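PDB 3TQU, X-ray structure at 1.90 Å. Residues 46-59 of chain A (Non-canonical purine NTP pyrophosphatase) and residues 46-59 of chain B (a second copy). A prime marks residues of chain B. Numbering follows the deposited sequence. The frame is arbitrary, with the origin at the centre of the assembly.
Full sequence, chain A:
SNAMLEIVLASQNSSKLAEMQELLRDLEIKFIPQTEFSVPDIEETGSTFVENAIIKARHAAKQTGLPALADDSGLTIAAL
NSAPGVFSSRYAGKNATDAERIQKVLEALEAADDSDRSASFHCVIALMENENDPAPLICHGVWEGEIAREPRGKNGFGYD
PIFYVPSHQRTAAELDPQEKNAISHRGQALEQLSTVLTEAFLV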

# COMPACT_ATOMS: atom_id res chain seq x y z
N GLY A 46 13.11 2.10 3.94
CA GLY A 46 12.26 2.46 2.82
C GLY A 46 12.12 3.96 2.62
O GLY A 46 12.36 4.74 3.53
N SER A 47 11.72 4.35 1.41
CA SER A 47 11.52 5.77 1.11
C SER A 47 10.04 6.16 1.17
O SER A 47 9.70 7.33 1.01
CB SER A 47 12.11 6.12 -0.26
OG SER A 47 13.52 6.01 -0.21
N THR A 48 9.18 5.18 1.42
CA THR A 48 7.76 5.43 1.64
C THR A 48 7.33 4.81 2.96
O THR A 48 7.92 3.83 3.42
CB THR A 48 6.89 4.80 0.54
OG1 THR A 48 7.06 3.38 0.55
CG2 THR A 48 7.26 5.36 -0.82
N PHE A 49 6.28 5.36 3.57
CA PHE A 49 5.74 4.81 4.80
C PHE A 49 5.33 3.35 4.59
O PHE A 49 5.60 2.49 5.44
CB PHE A 49 4.55 5.63 5.30
CG PHE A 49 4.85 7.09 5.49
CD1 PHE A 49 5.79 7.50 6.42
CD2 PHE A 49 4.20 8.05 4.73
CE1 PHE A 49 6.08 8.84 6.59
CE2 PHE A 49 4.48 9.39 4.90
CZ PHE A 49 5.42 9.79 5.83
N VAL A 50 4.69 3.07 3.46
CA VAL A 50 4.20 1.72 3.20
C VAL A 50 5.35 0.71 3.16
O VAL A 50 5.22 -0.40 3.68
CB VAL A 50 3.36 1.65 1.91
CG1 VAL A 50 4.18 2.09 0.72
CG2 VAL A 50 2.82 0.25 1.72
N GLU A 51 6.47 1.09 2.57
CA GLU A 51 7.64 0.22 2.53
C GLU A 51 8.17 -0.11 3.93
O GLU A 51 8.55 -1.25 4.21
CB GLU A 51 8.75 0.82 1.67
CG GLU A 51 8.51 0.67 0.18
CD GLU A 51 9.50 1.46 -0.66
OE1 GLU A 51 9.57 2.69 -0.47
OE2 GLU A 51 10.19 0.85 -1.50
N ASN A 52 8.20 0.89 4.80
CA ASN A 52 8.67 0.67 6.17
C ASN A 52 7.69 -0.16 6.98
O ASN A 52 8.08 -1.03 7.75
CB ASN A 52 8.96 2.01 6.85
CG ASN A 52 10.22 2.67 6.32
OD1 ASN A 52 11.19 1.99 5.97
ND2 ASN A 52 10.22 4.00 6.26
N ALA A 53 6.40 0.10 6.78
CA ALA A 53 5.35 -0.66 7.45
C ALA A 53 5.48 -2.14 7.10
O ALA A 53 5.39 -3.01 7.97
CB ALA A 53 3.97 -0.14 7.06
N ILE A 54 5.72 -2.43 5.82
CA ILE A 54 5.89 -3.81 5.38
C ILE A 54 7.17 -4.43 5.94
O ILE A 54 7.16 -5.56 6.42
CB ILE A 54 5.87 -3.93 3.85
CG1 ILE A 54 4.45 -3.69 3.33
CG2 ILE A 54 6.36 -5.29 3.41
CD1 ILE A 54 4.36 -3.48 1.84
N ILE A 55 8.26 -3.67 5.87
CA ILE A 55 9.54 -4.14 6.37
C ILE A 55 9.42 -4.62 7.82
O ILE A 55 9.94 -5.67 8.18
CB ILE A 55 10.63 -3.05 6.28
CG1 ILE A 55 11.08 -2.87 4.83
CG2 ILE A 55 11.82 -3.40 7.16
CD1 ILE A 55 12.08 -1.74 4.63
N LYS A 56 8.71 -3.85 8.63
CA LYS A 56 8.61 -4.13 10.05
C LYS A 56 7.63 -5.26 10.35
O LYS A 56 7.86 -6.08 11.23
CB LYS A 56 8.26 -2.86 10.83
CG LYS A 56 9.31 -1.76 10.69
CD LYS A 56 9.04 -0.58 11.61
CE LYS A 56 7.72 0.10 11.28
NZ LYS A 56 7.52 1.33 12.11
N ALA A 57 6.53 -5.30 9.61
CA ALA A 57 5.55 -6.37 9.78
C ALA A 57 6.10 -7.72 9.31
O ALA A 57 5.92 -8.74 9.97
CB ALA A 57 4.25 -6.04 9.06
N ARG A 58 6.78 -7.71 8.16
CA ARG A 58 7.36 -8.95 7.64
C ARG A 58 8.40 -9.51 8.59
O ARG A 58 8.49 -10.73 8.77
CB ARG A 58 7.99 -8.73 6.26
CG ARG A 58 8.59 -10.01 5.69
CD ARG A 58 9.67 -9.74 4.66
NE ARG A 58 9.17 -9.07 3.47
CZ ARG A 58 9.52 -7.84 3.11
NH1 ARG A 58 10.38 -7.15 3.85
NH2 ARG A 58 9.02 -7.30 2.01
N HIS A 59 9.19 -8.62 9.19
CA HIS A 59 10.21 -9.01 10.14
C HIS A 59 9.58 -9.71 11.35
O HIS A 59 9.98 -10.80 11.73
CB HIS A 59 11.00 -7.78 10.60
CG HIS A 59 12.03 -8.07 11.65
ND1 HIS A 59 13.10 -8.91 11.44
CD2 HIS A 59 12.15 -7.62 12.92
CE1 HIS A 59 13.83 -8.97 12.54
NE2 HIS A 59 13.28 -8.19 13.45
N GLY B 46 10.88 -6.90 -4.79
CA GLY B 46 9.98 -6.95 -3.66
C GLY B 46 9.39 -8.33 -3.43
O GLY B 46 9.37 -9.16 -4.33
N SER B 47 8.91 -8.57 -2.21
CA SER B 47 8.22 -9.81 -1.90
C SER B 47 6.72 -9.56 -1.86
O SER B 47 5.93 -10.46 -1.58
CB SER B 47 8.70 -10.38 -0.56
OG SER B 47 8.27 -9.59 0.53
N THR B 48 6.32 -8.32 -2.15
CA THR B 48 4.90 -7.97 -2.22
C THR B 48 4.62 -7.20 -3.51
O THR B 48 5.50 -6.53 -4.05
CB THR B 48 4.46 -7.11 -1.02
OG1 THR B 48 5.16 -5.85 -1.05
CG2 THR B 48 4.76 -7.82 0.29
N PHE B 49 3.38 -7.29 -4.00
CA PHE B 49 2.99 -6.56 -5.20
C PHE B 49 3.19 -5.06 -5.01
O PHE B 49 3.66 -4.37 -5.91
CB PHE B 49 1.53 -6.84 -5.56
CG PHE B 49 1.21 -8.30 -5.70
CD1 PHE B 49 1.83 -9.07 -6.68
CD2 PHE B 49 0.27 -8.90 -4.87
CE1 PHE B 49 1.53 -10.42 -6.82
CE2 PHE B 49 -0.03 -10.25 -5.01
CZ PHE B 49 0.60 -11.00 -5.98
N VAL B 50 2.84 -4.56 -3.83
CA VAL B 50 2.94 -3.13 -3.55
C VAL B 50 4.39 -2.67 -3.65
O VAL B 50 4.68 -1.65 -4.26
CB VAL B 50 2.32 -2.76 -2.18
CG1 VAL B 50 2.98 -3.53 -1.06
CG2 VAL B 50 2.41 -1.26 -1.94
N GLU B 51 5.30 -3.44 -3.06
CA GLU B 51 6.72 -3.09 -3.13
C GLU B 51 7.20 -2.98 -4.57
O GLU B 51 7.94 -2.06 -4.91
CB GLU B 51 7.57 -4.11 -2.37
CG GLU B 51 7.59 -3.93 -0.86
CD GLU B 51 8.26 -5.10 -0.16
OE1 GLU B 51 7.85 -6.25 -0.43
OE2 GLU B 51 9.19 -4.87 0.64
N ASN B 52 6.78 -3.92 -5.42
CA ASN B 52 7.19 -3.90 -6.82
C ASN B 52 6.55 -2.77 -7.62
O ASN B 52 7.20 -2.17 -8.49
CB ASN B 52 6.89 -5.25 -7.49
CG ASN B 52 7.82 -6.35 -7.02
OD1 ASN B 52 8.95 -6.09 -6.62
ND2 ASN B 52 7.34 -7.59 -7.06
N ALA B 53 5.29 -2.49 -7.35
CA ALA B 53 4.60 -1.37 -7.99
C ALA B 53 5.33 -0.07 -7.68
O ALA B 53 5.55 0.76 -8.55
CB ALA B 53 3.16 -1.29 -7.52
N ILE B 54 5.72 0.10 -6.42
CA ILE B 54 6.44 1.29 -5.99
C ILE B 54 7.82 1.39 -6.64
O ILE B 54 8.22 2.46 -7.11
CB ILE B 54 6.59 1.33 -4.46
CG1 ILE B 54 5.23 1.57 -3.81
CG2 ILE B 54 7.58 2.41 -4.04
CD1 ILE B 54 5.21 1.36 -2.32
N ILE B 55 8.54 0.28 -6.67
CA ILE B 55 9.84 0.24 -7.35
C ILE B 55 9.70 0.77 -8.78
O ILE B 55 10.42 1.67 -9.19
CB ILE B 55 10.42 -1.18 -7.36
CG1 ILE B 55 10.94 -1.56 -5.97
CG2 ILE B 55 11.54 -1.29 -8.38
CD1 ILE B 55 11.44 -2.98 -5.86
N LYS B 56 8.75 0.20 -9.52
CA LYS B 56 8.56 0.56 -10.92
C LYS B 56 8.10 2.01 -11.09
O LYS B 56 8.58 2.71 -11.98
CB LYS B 56 7.56 -0.40 -11.57
CG LYS B 56 8.06 -1.84 -11.65
CD LYS B 56 6.91 -2.83 -11.67
CE LYS B 56 6.13 -2.74 -12.96
NZ LYS B 56 5.15 -3.86 -13.08
N ALA B 57 7.17 2.44 -10.24
CA ALA B 57 6.67 3.81 -10.32
C ALA B 57 7.76 4.81 -9.98
O ALA B 57 7.97 5.80 -10.69
CB ALA B 57 5.47 3.99 -9.40
N ARG B 58 8.46 4.55 -8.88
CA ARG B 58 9.57 5.39 -8.44
C ARG B 58 10.62 5.56 -9.53
O ARG B 58 11.11 6.66 -9.77
CB ARG B 58 10.21 4.79 -7.19
CG ARG B 58 11.59 5.33 -6.87
CD ARG B 58 12.13 4.67 -5.60
NE ARG B 58 11.25 4.92 -4.47
CZ ARG B 58 10.94 4.02 -3.54
NH1 ARG B 58 11.44 2.80 -3.60
NH2 ARG B 58 10.12 4.35 -2.55
N HIS B 59 10.97 4.45 -10.18
CA HIS B 59 11.97 4.45 -11.24
C HIS B 59 11.53 5.31 -12.42
O HIS B 59 12.30 6.12 -12.94
CB HIS B 59 12.23 3.02 -11.72
CG HIS B 59 13.12 2.92 -12.92
ND1 HIS B 59 14.45 3.26 -12.88
CD2 HIS B 59 12.86 2.53 -14.19
CE1 HIS B 59 14.99 3.07 -14.07
NE2 HIS B 59 14.04 2.63 -14.89
O HOH W 1 9.56 -1.43 -2.72
O HOH W 2 9.53 -2.34 1.78

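How do the two copies meet, and where do their apolar side chains touch? Helix 49-59 of each chain packs against its counterpart in a nearly antiparallel way, with 147° between their N-to-C directions and 10.3 Å between the axes at closest approach. Glu51 and Glu51′ lie abreast, and each N-terminal turn therefore lies near Arg58 of the other chain. Apolar side chains pack together on one side of the glutamate pair, with the salt bridges and waters on the other: Val50 CG2 is 4.0 Å from Val50′ CG2, Val50 CG1 is 3.3 Å from Ile54′ CD1, and Ile54 CD1 is 3.2 Å from Val50′ CG1. The last two distances are short for carbon atoms, so the packing here is tight.

What satisfies the charged groups across the contact? Each arginine reaches the glutamate of the other copy in a salt bridge, but the two ends differ in detail. Arg58′ grips both carboxylate oxygens of Glu51, with NH2 donating to OE1 at 2.7 Å and NH1 donating to OE2 at 3.1 Å; both bonds are nearly straight, as expected when two parallel N-H groups face a carboxylate. Arg58 instead uses NH2 to donate to Glu51′ OE2 at 2.8 Å, and the same NH2 donates to Ser47′ OG, also at 2.8 Å. Arg58 NE adds a weak bond to Ser47′ OG at 3.1 Å, bent to 130°. The serine rotamers go with this difference: Ser47′ is p and places its hydroxyl at the edge of the Arg58 guanidinium, near its plane, whereas Ser47 is m and its OG lies over one face of the Arg58′ group, where no N-H points.

How does one glutamate serve both its own helix and its neighbour? The CA-to-CB bond of Glu51 points sideways, yet the end of the side chain comes nearer to the other copy, and its carboxylate also turns back over its own N-terminus. Thr48 OG1 accepts from Glu51 N at 3.1 Å, capping the helix, and donates to Glu51 OE1 at 2.8 Å, so backbone and side chain of one residue are both held by a single hydroxyl. Glu51 OE1 also receives weak bonds from Ser47 N at 3.3 Å and from Thr48 N at 3.2 Å. In the second copy the cap from Glu51′ N to Thr48′ OG1 is again 3.1 Å, the bond from Thr48′ OG1 to Glu51′ OE1 is 2.8 Å, and Ser47′ N donates to Glu51′ OE1 at 3.1 Å.

What do the two waters contribute? They link the glutamates in a reciprocal pattern. Water 1 donates to Glu51 OE2 at 2.7 Å and to Glu51′ O at 2.8 Å; water 2 donates to Glu51′ OE2 and to Glu51 O, both at 2.8 Å. Each carbonyl so reached already accepts a helical bond, from Ile55 N to Glu51 O at 2.9 Å and from Ile55′ N to Glu51′ O at 3.0 Å, so the water takes up its remaining capacity.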